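Local coordinates for protein glutamate--cysteine ligase GshA (Methylobacillus flagellatus KT, PDB 3K1T) that probably acts as a ligase that joins glutamate to cysteine, the step that yields gamma-glutamylcysteine, at residues K20-N25 with P224-D229; A173-N178 with S194-L199; E335-A340 with Y358-S363. All coordinates share one frame; numbering follows the deposited sequence. Where two conformers were deposited one is given.

How the contacts relate
Near the N terminus, helix 13-23 leads into residues 20-25, which wait almost two hundred residues for 224-229 at the end of helix 210-226; that is contact 1. Nested inside this long loop, contact 2 closes a short one, bringing strand 194-196 beside strand 173-177 in the mixed sheet, about 36 Å from contact 1, centre to centre. Contact 3 follows in series, after contact 1 has closed, and ties a hairpin of the seven-stranded antiparallel sheet to strand 352-361. The chain thus offers both nested and serial loop closures. Contacts 2 and 3 lie on opposite sides of the chain's centre.

Contact 1: K20-N25 with P224-D229; sequences KRLLDN and PLIDID
A Schellman motif ends helix 210-226, where Ile226, at the end of the helix, and Asp227, the C-prime residue just after it, meet Arg21 near the C-terminal end of helix 13-23. Arg21 bends at its second torsion (chi2 -69°), which brings CD to 3.2 Å from Ile226 O. In the conformer described here, one of two deposited, Arg21 NE then donates to Asp227 O at 3.1 Å. The acceptor lies in the guanidinium plane, whereas the donor stands above the plane of the carbonyl. A water also donates to Asp227 O and accepts a weak bond from Arg21 NH2, giving that oxygen two donors. With its positive phi of 57°, Asp227 marks the point where the chain leaves the helix. Beside these polar bonds, Ile226 CD1 lies 3.8 Å from Leu22 CD2, and Arg21 CG packs on Ile228 CD1. Leu22 and Ile226 both also touch Ile29 of helix 26-40, while Leu22 reaches Ala404 and Val407 of helix 398-421. Asn25 ND2 donates to Arg21 O at 2.8 Å, a bond that holds its amide in place, and a second water accepts from the same ND2 and donates a weak bond to Ile226 O.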
loop_
_atom_site.group_PDB
_atom_site.type_symbol
_atom_site.label_atom_id
_atom_site.label_comp_id
_atom_site.label_asym_id
_atom_site.label_seq_id
_atom_site.Cartn_x
_atom_site.Cartn_y
_atom_site.Cartn_z
ATOM N N LYS A 20 0.041 -5.946 25.397
ATOM C CA LYS A 20 1.333 -5.520 25.931
ATOM C C LYS A 20 2.497 -6.275 25.285
ATOM O O LYS A 20 3.497 -5.657 24.941
ATOM C CB LYS A 20 1.403 -5.688 27.459
ATOM C CG LYS A 20 0.504 -4.724 28.190
ATOM C CD LYS A 20 0.713 -4.741 29.713
ATOM C CE LYS A 20 -0.137 -5.757 30.433
ATOM N NZ LYS A 20 -0.053 -5.417 31.924
ATOM N N ARG A 21 2.373 -7.593 25.130
ATOM C CA ARG A 21 3.439 -8.372 24.487
ATOM C C ARG A 21 3.663 -7.913 23.032
ATOM O O ARG A 21 4.819 -7.777 22.593
ATOM C CB ARG A 21 3.130 -9.882 24.542
ATOM C CG ARG A 21 3.137 -10.490 25.959
ATOM C CD ARG A 21 4.517 -10.574 26.639
ATOM N NE ARG A 21 4.327 -11.331 27.875
ATOM C CZ ARG A 21 3.801 -10.835 29.006
ATOM N NH1 ARG A 21 3.453 -9.553 29.095
ATOM N NH2 ARG A 21 3.598 -11.626 30.062
ATOM N N LEU A 22 2.573 -7.668 22.284
ATOM C CA LEU A 22 2.679 -7.215 20.886
ATOM C C LEU A 22 3.359 -5.842 20.810
ATOM O O LEU A 22 4.228 -5.601 19.951
ATOM C CB LEU A 22 1.302 -7.147 20.196
ATOM C CG LEU A 22 0.490 -8.434 20.083
ATOM C CD1 LEU A 22 -0.928 -8.083 19.496
ATOM C CD2 LEU A 22 1.229 -9.495 19.231
ATOM N N LEU A 23 2.971 -4.949 21.717
ATOM C CA LEU A 23 3.486 -3.575 21.695
ATOM C C LEU A 23 4.908 -3.472 22.280
ATOM O O LEU A 23 5.561 -2.467 22.104
ATOM C CB LEU A 23 2.554 -2.632 22.411
ATOM C CG LEU A 23 1.136 -2.597 21.815
ATOM C CD1 LEU A 23 0.196 -1.809 22.733
ATOM C CD2 LEU A 23 1.097 -2.050 20.369
ATOM N N ASP A 24 5.382 -4.495 22.960
ATOM C CA ASP A 24 6.779 -4.514 23.413
ATOM C C ASP A 24 7.672 -5.265 22.410
ATOM O O ASP A 24 8.895 -5.389 22.648
ATOM C CB ASP A 24 6.875 -5.177 24.802
ATOM C CG ASP A 24 8.273 -5.025 25.474
ATOM O OD1 ASP A 24 8.919 -3.965 25.365
ATOM O OD2 ASP A 24 8.717 -5.968 26.158
ATOM N N ASN A 25 7.080 -5.827 21.344
ATOM C CA ASN A 25 7.829 -6.635 20.372
ATOM C C ASN A 25 7.505 -6.242 18.928
ATOM O O ASN A 25 7.651 -7.046 18.027
ATOM C CB ASN A 25 7.480 -8.117 20.586
ATOM C CG ASN A 25 8.121 -8.683 21.832
ATOM O OD1 ASN A 25 9.344 -8.879 21.845
ATOM N ND2 ASN A 25 7.320 -8.898 22.918
ATOM N N PRO A 224 6.102 -18.290 21.452
ATOM C CA PRO A 224 7.380 -18.073 22.143
ATOM C C PRO A 224 8.167 -16.849 21.679
ATOM O O PRO A 224 8.934 -16.318 22.473
ATOM C CB PRO A 224 8.184 -19.358 21.881
ATOM C CG PRO A 224 7.313 -20.240 21.068
ATOM C CD PRO A 224 6.037 -19.615 20.790
ATOM N N LEU A 225 7.975 -16.411 20.435
ATOM C CA LEU A 225 8.589 -15.169 19.916
ATOM C C LEU A 225 8.238 -13.988 20.820
ATOM O O LEU A 225 9.104 -13.145 21.102
ATOM C CB LEU A 225 8.129 -14.878 18.475
ATOM C CG LEU A 225 8.752 -13.676 17.735
ATOM C CD1 LEU A 225 10.223 -13.999 17.340
ATOM C CD2 LEU A 225 7.910 -13.235 16.519
ATOM N N ILE A 226 6.980 -13.917 21.263
ATOM C CA ILE A 226 6.516 -12.773 22.057
ATOM C C ILE A 226 6.270 -13.165 23.532
ATOM O O ILE A 226 5.869 -12.332 24.306
ATOM C CB ILE A 226 5.252 -12.081 21.461
ATOM C CG1 ILE A 226 4.029 -13.015 21.489
ATOM C CG2 ILE A 226 5.521 -11.597 20.001
ATOM C CD1 ILE A 226 2.672 -12.344 21.272
ATOM N N ASP A 227 6.543 -14.411 23.896
ATOM C CA ASP A 227 6.345 -14.954 25.246
ATOM C C ASP A 227 4.905 -14.832 25.767
ATOM O O ASP A 227 4.644 -14.176 26.789
ATOM C CB ASP A 227 7.328 -14.324 26.246
ATOM C CG ASP A 227 7.357 -15.075 27.588
ATOM O OD1 ASP A 227 7.122 -16.299 27.612
ATOM O OD2 ASP A 227 7.658 -14.441 28.614
ATOM N N ILE A 228 3.971 -15.473 25.068
ATOM C CA ILE A 228 2.554 -15.479 25.450
ATOM C C ILE A 228 2.071 -16.944 25.527
ATOM O O ILE A 228 2.618 -17.816 24.835
ATOM C CB ILE A 228 1.723 -14.644 24.455
ATOM C CG1 ILE A 228 0.324 -14.292 24.979
ATOM C CG2 ILE A 228 1.525 -15.416 23.116
ATOM C CD1 ILE A 228 0.243 -13.092 25.880
ATOM N N ASP A 229 1.077 -17.216 26.391
ATOM C CA ASP A 229 0.379 -18.504 26.423
ATOM C C ASP A 229 -0.284 -18.705 25.032
ATOM O O ASP A 229 -1.119 -17.908 24.664
ATOM C CB ASP A 229 -0.708 -18.460 27.532
ATOM C CG ASP A 229 -1.499 -19.754 27.666
ATOM O OD1 ASP A 229 -1.315 -20.672 26.847
ATOM O OD2 ASP A 229 -2.331 -19.871 28.609
HETATM O O HOH W 1 2.942 -14.082 28.935
HETATM O O HOH W 2 8.084 -10.140 25.450
#

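Contact 2: A173-N178 with S194-L199; sequences AILLNN and SLIPPL
Ile174 and Leu195 lie on one face of a parallel strand pair, Ala173, Leu175 and Ile196 on the other, and the ring of Pro197 follows where the second strand ends, its CD beside Leu176 CB at 4.3 Å. On the first face Ile174 and Leu195 run side by side and point the same way, Leu195 CD2 resting 3.7 Å from Ile174 CG2. On the other face, Leu175 CD1 meets Ile196 CG2 at 3.6 Å: a chi1 of 180° sets Leu175 CG anti to the backbone N, and chi2 (63°) then places CD1. Ile196 CD1 reaches over to Ala173 CB. The backbones are stitched as parallel strands are: Ile174 N donates to Ser194 O, Ile196 N to Ile174 O at 2.8 Å, and Leu176 N to Ile196 O at 2.8 Å. Strand 194-196 thereby extends the mixed sheet beyond strand 173-177, whose other edge bonds to strand 97-102 through Leu99 and Ile101. A cis peptide precedes Pro197, and past the inverse gamma turn centred on Pro198 the Leu199 side chain points toward the first strand, its CD1 3.8 Å from Leu176 CD1. Pro197 and Leu199 also touch Leu420 of helix 398-421.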
loop_
_atom_site.group_PDB
_atom_site.type_symbol
_atom_site.label_atom_id
_atom_site.label_comp_id
_atom_site.label_asym_id
_atom_site.label_seq_id
_atom_site.Cartn_x
_atom_site.Cartn_y
_atom_site.Cartn_z
ATOM N N ALA A 173 -5.248 -14.519 -16.508
ATOM C CA ALA A 173 -5.503 -15.249 -15.295
ATOM C C ALA A 173 -6.972 -15.149 -14.920
ATOM O O ALA A 173 -7.709 -14.318 -15.454
ATOM C CB ALA A 173 -4.631 -14.684 -14.166
ATOM N N ILE A 174 -7.373 -15.986 -13.975
ATOM C CA ILE A 174 -8.760 -16.114 -13.548
ATOM C C ILE A 174 -8.816 -15.977 -12.034
ATOM O O ILE A 174 -8.205 -16.777 -11.334
ATOM C CB ILE A 174 -9.321 -17.484 -13.952
ATOM C CG1 ILE A 174 -9.255 -17.642 -15.483
ATOM C CG2 ILE A 174 -10.762 -17.691 -13.421
ATOM C CD1 ILE A 174 -9.361 -19.105 -15.925
ATOM N N LEU A 175 -9.547 -14.989 -11.537
ATOM C CA LEU A 175 -9.719 -14.791 -10.109
ATOM C C LEU A 175 -11.027 -15.381 -9.656
ATOM O O LEU A 175 -12.092 -15.016 -10.150
ATOM C CB LEU A 175 -9.660 -13.296 -9.740
ATOM C CG LEU A 175 -9.830 -12.946 -8.262
ATOM C CD1 LEU A 175 -8.677 -13.539 -7.416
ATOM C CD2 LEU A 175 -9.909 -11.391 -8.022
ATOM N N LEU A 176 -10.941 -16.353 -8.756
ATOM C CA LEU A 176 -12.124 -16.924 -8.144
ATOM C C LEU A 176 -12.662 -16.081 -6.994
ATOM O O LEU A 176 -11.959 -15.836 -6.007
ATOM C CB LEU A 176 -11.819 -18.328 -7.617
ATOM C CG LEU A 176 -11.334 -19.337 -8.636
ATOM C CD1 LEU A 176 -10.794 -20.587 -7.896
ATOM C CD2 LEU A 176 -12.484 -19.663 -9.625
ATOM N N ASN A 177 -13.925 -15.666 -7.098
ATOM C CA ASN A 177 -14.681 -15.155 -5.953
ATOM C C ASN A 177 -15.818 -16.138 -5.615
ATOM O O ASN A 177 -16.851 -15.760 -5.079
ATOM C CB ASN A 177 -15.206 -13.746 -6.221
ATOM C CG ASN A 177 -15.614 -13.021 -4.964
ATOM O OD1 ASN A 177 -16.792 -12.670 -4.786
ATOM N ND2 ASN A 177 -14.640 -12.801 -4.068
ATOM N N ASN A 178 -15.577 -17.408 -5.942
ATOM C CA ASN A 178 -16.515 -18.537 -5.789
ATOM C C ASN A 178 -15.654 -19.628 -5.119
ATOM O O ASN A 178 -14.599 -19.995 -5.657
ATOM C CB ASN A 178 -16.956 -18.970 -7.183
ATOM C CG ASN A 178 -17.914 -20.147 -7.184
ATOM O OD1 ASN A 178 -17.772 -21.100 -6.391
ATOM N ND2 ASN A 178 -18.910 -20.085 -8.073
ATOM N N SER A 194 -3.917 -19.499 -15.257
ATOM C CA SER A 194 -3.849 -19.777 -13.827
ATOM C C SER A 194 -5.093 -19.375 -13.092
ATOM O O SER A 194 -5.665 -18.301 -13.369
ATOM C CB SER A 194 -2.670 -19.039 -13.211
ATOM O OG SER A 194 -1.487 -19.547 -13.803
ATOM N N LEU A 195 -5.538 -20.241 -12.186
ATOM C CA LEU A 195 -6.579 -19.888 -11.265
ATOM C C LEU A 195 -5.953 -19.220 -10.024
ATOM O O LEU A 195 -4.837 -19.594 -9.608
ATOM C CB LEU A 195 -7.373 -21.112 -10.826
ATOM C CG LEU A 195 -8.189 -21.873 -11.891
ATOM C CD1 LEU A 195 -8.773 -23.127 -11.240
ATOM C CD2 LEU A 195 -9.317 -21.015 -12.475
ATOM N N ILE A 196 -6.677 -18.251 -9.469
ATOM C CA ILE A 196 -6.275 -17.540 -8.261
ATOM C C ILE A 196 -7.415 -17.623 -7.255
ATOM O O ILE A 196 -8.500 -17.111 -7.500
ATOM C CB ILE A 196 -5.959 -16.053 -8.530
ATOM C CG1 ILE A 196 -4.874 -15.906 -9.613
ATOM C CG2 ILE A 196 -5.577 -15.340 -7.178
ATOM C CD1 ILE A 196 -4.793 -14.534 -10.291
ATOM N N PRO A 197 -7.211 -18.300 -6.124
ATOM C CA PRO A 197 -6.075 -19.117 -5.730
ATOM C C PRO A 197 -5.951 -20.349 -6.639
ATOM O O PRO A 197 -6.928 -20.733 -7.274
ATOM C CB PRO A 197 -6.436 -19.545 -4.303
ATOM C CG PRO A 197 -7.878 -19.408 -4.197
ATOM C CD PRO A 197 -8.305 -18.346 -5.126
ATOM N N PRO A 198 -4.754 -20.974 -6.700
ATOM C CA PRO A 198 -4.616 -22.033 -7.673
ATOM C C PRO A 198 -5.135 -23.381 -7.157
ATOM O O PRO A 198 -4.342 -24.227 -6.750
ATOM C CB PRO A 198 -3.110 -22.060 -7.946
ATOM C CG PRO A 198 -2.495 -21.617 -6.659
ATOM C CD PRO A 198 -3.452 -20.546 -6.150
ATOM N N LEU A 199 -6.440 -23.596 -7.250
ATOM C CA LEU A 199 -7.047 -24.824 -6.766
ATOM C C LEU A 199 -6.959 -25.910 -7.848
ATOM O O LEU A 199 -7.038 -25.624 -9.055
ATOM C CB LEU A 199 -8.507 -24.588 -6.399
ATOM C CG LEU A 199 -8.817 -23.369 -5.518
ATOM C CD1 LEU A 199 -10.327 -23.297 -5.284
ATOM C CD2 LEU A 199 -8.066 -23.428 -4.171
#

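Contact 3: E335-A340 with Y358-S363; sequences EHLKDA and YRVHTS. With SO4 (sulfate ion), chain B.
Glu335 and Tyr358 sit on strands that are next neighbours but one: 335-337 and 352-361 each run antiparallel to strand 340-349, Glu335 bonding through its backbone to Ala342 and Arg359 to Glu343. A type II' turn from Leu337 to Ala340 folds the first strand back, closed by Leu337 N to Ala340 O at 2.7 Å and by Ala340 N to Leu337 O at 2.9 Å. Lys338 supplies the positive phi (55°) that such a turn needs. Ala340 thus comes alongside the second segment, its CA 5.8 Å from His361 CA, and its CB presses on Val360 CG1 at 3.4 Å, closer than usual van der Waals contact. Leu337 CD2 approaches the same methyl more loosely.

At the other end of the segments the link is polar. Tyr358 OH donates to Glu335 OE1 at 2.6 Å, a short bond that uses the syn lone pair. The two side chains cross at about a right angle, the carboxylate plane turned 77° from the ring, and OE1 lies near the ring plane at its edge. Glu335 OE2 has a weak hydrogen bond with Tyr405 OH, and OE1 has a long, weak ion pair with Arg401, so the charge faces helix 398-421. An alanine in place of Glu335 would probably leave the Tyr358 hydroxyl without its acceptor and deprive Arg401 of a nearby negative charge.

Arg359 instead reaches a sulfate, probably from the crystallisation liquor, with NH2 2.9 Å from O1. Arg359 NH2 also forms a salt bridge with Asp49 OD1, and the sulfate is also hydrogen-bonded by Ser47, Asn63 and Gly67. Strands 335-337, 340-349 and 352-361 form a beta meander, and the pairs Glu335–Tyr358 and Leu337–Val360 link its first strand to its third.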
loop_
_atom_site.group_PDB
_atom_site.type_symbol
_atom_site.label_atom_id
_atom_site.label_comp_id
_atom_site.label_asym_id
_atom_site.label_seq_id
_atom_site.Cartn_x
_atom_site.Cartn_y
_atom_site.Cartn_z
ATOM N N GLU A 335 -17.997 -8.302 22.419
ATOM C CA GLU A 335 -18.167 -6.979 21.824
ATOM C C GLU A 335 -19.658 -6.768 21.502
ATOM O O GLU A 335 -20.312 -7.679 20.982
ATOM C CB GLU A 335 -17.319 -6.839 20.564
ATOM C CG GLU A 335 -15.833 -6.968 20.818
ATOM C CD GLU A 335 -14.997 -6.513 19.608
ATOM O OE1 GLU A 335 -14.914 -5.289 19.368
ATOM O OE2 GLU A 335 -14.473 -7.382 18.884
ATOM N N HIS A 336 -20.181 -5.600 21.841
ATOM C CA HIS A 336 -21.552 -5.245 21.560
ATOM C C HIS A 336 -21.630 -3.828 20.991
ATOM O O HIS A 336 -20.963 -2.894 21.468
ATOM C CB HIS A 336 -22.394 -5.229 22.833
ATOM C CG HIS A 336 -22.758 -6.572 23.366
ATOM N ND1 HIS A 336 -21.843 -7.410 23.975
ATOM C CD2 HIS A 336 -23.954 -7.214 23.411
ATOM C CE1 HIS A 336 -22.469 -8.506 24.385
ATOM N NE2 HIS A 336 -23.745 -8.422 24.038
ATOM N N LEU A 337 -22.516 -3.662 20.020
ATOM C CA LEU A 337 -22.974 -2.343 19.597
ATOM C C LEU A 337 -24.335 -2.153 20.236
ATOM O O LEU A 337 -25.347 -2.687 19.779
ATOM C CB LEU A 337 -23.061 -2.251 18.062
ATOM C CG LEU A 337 -23.368 -0.850 17.503
ATOM C CD1 LEU A 337 -22.106 0.036 17.598
ATOM C CD2 LEU A 337 -23.902 -0.990 16.015
ATOM N N LYS A 338 -24.344 -1.418 21.341
ATOM C CA LYS A 338 -25.506 -1.273 22.186
ATOM C C LYS A 338 -25.994 -2.659 22.582
ATOM O O LYS A 338 -25.237 -3.389 23.172
ATOM C CB LYS A 338 -26.575 -0.394 21.522
ATOM C CG LYS A 338 -27.591 0.155 22.529
ATOM C CD LYS A 338 -28.437 1.288 21.967
ATOM C CE LYS A 338 -29.496 1.698 22.988
ATOM N NZ LYS A 338 -30.300 2.847 22.496
ATOM N N ASP A 339 -27.194 -3.055 22.202
ATOM C CA ASP A 339 -27.710 -4.375 22.584
ATOM C C ASP A 339 -27.299 -5.524 21.654
ATOM O O ASP A 339 -27.573 -6.670 21.964
ATOM C CB ASP A 339 -29.226 -4.325 22.655
ATOM C CG ASP A 339 -29.846 -3.772 21.388
ATOM O OD1 ASP A 339 -29.376 -2.724 20.880
ATOM O OD2 ASP A 339 -30.800 -4.409 20.902
ATOM N N ALA A 340 -26.650 -5.222 20.532
ATOM C CA ALA A 340 -26.337 -6.250 19.535
ATOM C C ALA A 340 -24.914 -6.766 19.713
ATOM O O ALA A 340 -23.976 -5.973 19.758
ATOM C CB ALA A 340 -26.503 -5.665 18.097
ATOM N N TYR A 358 -17.332 -5.046 11.193
ATOM C CA TYR A 358 -18.005 -5.905 12.165
ATOM C C TYR A 358 -19.272 -6.551 11.599
ATOM O O TYR A 358 -20.038 -5.898 10.891
ATOM C CB TYR A 358 -18.426 -5.090 13.373
ATOM C CG TYR A 358 -17.319 -4.752 14.354
ATOM C CD1 TYR A 358 -16.931 -5.671 15.301
ATOM C CD2 TYR A 358 -16.700 -3.494 14.352
ATOM C CE1 TYR A 358 -15.968 -5.358 16.255
ATOM C CE2 TYR A 358 -15.717 -3.171 15.329
ATOM C CZ TYR A 358 -15.372 -4.115 16.264
ATOM O OH TYR A 358 -14.417 -3.822 17.241
ATOM N N ARG A 359 -19.504 -7.798 11.976
ATOM C CA ARG A 359 -20.806 -8.441 11.795
ATOM C C ARG A 359 -21.602 -8.163 13.072
ATOM O O ARG A 359 -21.253 -8.676 14.134
ATOM C CB ARG A 359 -20.671 -9.946 11.624
ATOM C CG ARG A 359 -19.750 -10.410 10.466
ATOM C CD ARG A 359 -19.696 -11.927 10.390
ATOM N NE ARG A 359 -18.544 -12.388 9.600
ATOM C CZ ARG A 359 -18.450 -12.319 8.269
ATOM N NH1 ARG A 359 -19.471 -11.883 7.552
ATOM N NH2 ARG A 359 -17.330 -12.708 7.647
ATOM N N VAL A 360 -22.661 -7.373 12.935
ATOM C CA VAL A 360 -23.500 -6.974 14.044
ATOM C C VAL A 360 -24.731 -7.863 13.970
ATOM O O VAL A 360 -25.535 -7.777 13.024
ATOM C CB VAL A 360 -23.842 -5.453 13.998
ATOM C CG1 VAL A 360 -24.786 -5.022 15.198
ATOM C CG2 VAL A 360 -22.580 -4.568 13.968
ATOM N N HIS A 361 -24.845 -8.761 14.930
ATOM C CA HIS A 361 -25.926 -9.762 14.952
ATOM C C HIS A 361 -27.309 -9.118 14.890
ATOM O O HIS A 361 -27.595 -8.154 15.610
ATOM C CB HIS A 361 -25.876 -10.634 16.226
ATOM C CG HIS A 361 -24.695 -11.544 16.319
ATOM N ND1 HIS A 361 -24.749 -12.748 16.990
ATOM C CD2 HIS A 361 -23.413 -11.400 15.911
ATOM C CE1 HIS A 361 -23.553 -13.299 16.993
ATOM N NE2 HIS A 361 -22.736 -12.526 16.303
ATOM N N THR A 362 -28.173 -9.663 14.027
ATOM C CA THR A 362 -29.576 -9.233 13.981
ATOM C C THR A 362 -30.419 -9.914 15.064
ATOM O O THR A 362 -31.379 -9.340 15.522
ATOM C CB THR A 362 -30.217 -9.469 12.592
ATOM O OG1 THR A 362 -30.063 -10.836 12.255
ATOM C CG2 THR A 362 -29.531 -8.645 11.513
ATOM N N SER A 363 -30.081 -11.126 15.468
ATOM C CA SER A 363 -30.745 -11.767 16.591
ATOM C C SER A 363 -30.350 -11.098 17.905
ATOM O O SER A 363 -29.295 -10.451 18.002
ATOM C CB SER A 363 -30.398 -13.250 16.671
ATOM O OG SER A 363 -30.886 -13.946 15.531
HETATM S S SO4 B . -16.526 -12.746 4.075
HETATM O O1 SO4 B . -17.449 -11.945 4.846
HETATM O O2 SO4 B . -15.435 -11.828 3.979
HETATM O O3 SO4 B . -16.115 -13.939 4.779
HETATM O O4 SO4 B . -17.092 -13.075 2.748
#